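Short-chain dehydrogenase/reductase SDR (Paraburkholderia phymatum, PDB 5VA8) binds NADP and, as a member of the short-chain dehydrogenase/reductase family, probably catalyses NADP(H)-dependent oxidation or reduction. Local coordinates at residues A[9-14]-A[243-248]. Numbering follows the deposited sequence.
Sequences MDLGIA and LCSVHA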
loop_
_atom_site.group_PDB
_atom_site.type_symbol
_atom_site.label_atom_id
_atom_site.label_comp_id
_atom_site.label_asym_id
_atom_site.label_seq_id
_atom_site.Cartn_x
_atom_site.Cartn_y
_atom_site.Cartn_z
ATOM N N MET A 9 -19.683 -17.727 -18.994
ATOM C CA MET A 9 -19.007 -18.355 -17.861
ATOM C C MET A 9 -20.007 -18.673 -16.753
ATOM O O MET A 9 -20.717 -17.779 -16.280
ATOM C CB MET A 9 -17.908 -17.434 -17.318
ATOM C CG MET A 9 -17.195 -17.954 -16.072
ATOM S SD MET A 9 -16.146 -16.716 -15.270
ATOM C CE MET A 9 -14.816 -16.527 -16.455
ATOM N N ASP A 10 -20.040 -19.935 -16.323
ATOM C CA ASP A 10 -20.965 -20.366 -15.273
ATOM C C ASP A 10 -20.378 -20.031 -13.904
ATOM O O ASP A 10 -19.351 -20.592 -13.512
ATOM C CB ASP A 10 -21.229 -21.869 -15.394
ATOM C CG ASP A 10 -22.355 -22.355 -14.484
ATOM O OD1 ASP A 10 -22.706 -21.669 -13.509
ATOM O OD2 ASP A 10 -22.884 -23.458 -14.745
ATOM N N LEU A 11 -21.040 -19.139 -13.165
ATOM C CA LEU A 11 -20.527 -18.730 -11.863
ATOM C C LEU A 11 -20.879 -19.702 -10.743
ATOM O O LEU A 11 -20.414 -19.506 -9.613
ATOM C CB LEU A 11 -21.036 -17.331 -11.505
ATOM C CG LEU A 11 -20.591 -16.227 -12.472
ATOM C CD1 LEU A 11 -20.907 -14.856 -11.870
ATOM C CD2 LEU A 11 -19.119 -16.363 -12.829
ATOM N N GLY A 12 -21.689 -20.722 -11.021
ATOM C CA GLY A 12 -21.946 -21.780 -10.062
ATOM C C GLY A 12 -22.773 -21.405 -8.852
ATOM O O GLY A 12 -22.731 -22.127 -7.853
ATOM N N ILE A 13 -23.543 -20.315 -8.907
ATOM C CA ILE A 13 -24.246 -19.835 -7.722
ATOM C C ILE A 13 -25.759 -19.775 -7.934
ATOM O O ILE A 13 -26.470 -19.153 -7.150
ATOM C CB ILE A 13 -23.687 -18.475 -7.255
ATOM C CG1 ILE A 13 -23.667 -17.441 -8.394
ATOM C CG2 ILE A 13 -22.287 -18.669 -6.672
ATOM C CD1 ILE A 13 -23.215 -16.027 -7.938
ATOM N N ALA A 14 -26.263 -20.429 -8.978
ATOM C CA ALA A 14 -27.701 -20.500 -9.189
ATOM C C ALA A 14 -28.372 -21.190 -8.007
ATOM O O ALA A 14 -27.921 -22.243 -7.544
ATOM C CB ALA A 14 -28.013 -21.250 -10.485
ATOM N N LEU A 243 -16.852 -11.931 -7.764
ATOM C CA LEU A 243 -16.370 -12.192 -6.408
ATOM C C LEU A 243 -17.266 -13.183 -5.686
ATOM O O LEU A 243 -16.790 -13.969 -4.856
ATOM C CB LEU A 243 -16.295 -10.900 -5.593
ATOM C CG LEU A 243 -15.121 -9.968 -5.889
ATOM C CD1 LEU A 243 -15.322 -8.654 -5.140
ATOM C CD2 LEU A 243 -13.791 -10.615 -5.511
ATOM N N CYS A 244 -18.557 -13.169 -5.993
ATOM C CA CYS A 244 -19.484 -14.055 -5.311
ATOM C C CYS A 244 -19.510 -15.455 -5.898
ATOM O O CYS A 244 -20.219 -16.312 -5.364
ATOM C CB CYS A 244 -20.895 -13.459 -5.342
ATOM S SG CYS A 244 -21.075 -11.958 -4.342
ATOM N N SER A 245 -18.745 -15.711 -6.956
ATOM C CA SER A 245 -18.838 -16.953 -7.706
ATOM C C SER A 245 -17.970 -18.049 -7.094
ATOM O O SER A 245 -17.126 -17.820 -6.220
ATOM C CB SER A 245 -18.408 -16.735 -9.156
ATOM O OG SER A 245 -16.989 -16.650 -9.235
ATOM N N VAL A 246 -18.159 -19.262 -7.618
ATOM C CA VAL A 246 -17.307 -20.384 -7.234
ATOM C C VAL A 246 -15.921 -20.286 -7.837
ATOM O O VAL A 246 -15.074 -21.139 -7.544
ATOM C CB VAL A 246 -17.956 -21.723 -7.633
ATOM C CG1 VAL A 246 -19.339 -21.841 -6.987
ATOM C CG2 VAL A 246 -18.028 -21.867 -9.167
ATOM N N HIS A 247 -15.656 -19.277 -8.666
ATOM C CA HIS A 247 -14.337 -19.091 -9.261
ATOM C C HIS A 247 -13.497 -18.059 -8.524
ATOM O O HIS A 247 -12.368 -17.784 -8.947
ATOM C CB HIS A 247 -14.475 -18.693 -10.732
ATOM C CG HIS A 247 -15.337 -19.629 -11.513
ATOM N ND1 HIS A 247 -15.020 -20.960 -11.688
ATOM C CD2 HIS A 247 -16.526 -19.439 -12.133
ATOM C CE1 HIS A 247 -15.968 -21.545 -12.399
ATOM N NE2 HIS A 247 -16.894 -20.645 -12.679
ATOM N N ALA A 248 -14.015 -17.488 -7.432
ATOM C CA ALA A 248 -13.298 -16.490 -6.654
ATOM C C ALA A 248 -13.024 -16.971 -5.234
ATOM O O ALA A 248 -12.783 -16.155 -4.339
ATOM C CB ALA A 248 -14.076 -15.174 -6.635
#
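Two hydrogen bonds to successive carbonyl groups join the loop 9-14 to the loop 243-248. His247 NE2 donates to Asp10 O at 2.6 Å, a short bond in both the carbonyl and imidazole planes, which helps to set the rotation of the ring. The backbone N of Val246 meets Leu11 O at 3.0 Å, almost straight at 175°. Both donors come from the corners of a type I turn, Ser245 to Ala248, with His247 CG anti to its carbonyl carbon (chi1 -53°). Asp10 OD1 takes the N-H of Gly12 from above the carboxylate plane in an Asx turn, and Ser245 OG accepts from His247 N in an ST turn while donating to Phe242 O in the last turn of helix 233-243. In this Rossmann fold the contact ties the N-terminal lead into strand 17-20, an inner strand of the parallel sheet, to the connection between helix 233-243 and strand 255-258. Val246 CG2 sits 3.8 Å above the centre of one face of the His247 ring, and the sulfur of Met9 approaches that ring obliquely, tip to tip. Leu11 lies against Ser245, CB to CB at 3.6 Å. The Ile13 CG2 methyl presses on Cys244 O at 3.4 Å, a carbonyl buried here without a hydrogen-bonding partner; the apolar pairs are Ile13 CD1 with Cys244 CB and Ile13 CG2 with Val246 CG1. Glu38 and Arg238 of a second subunit pack on Met9 and His247, respectively.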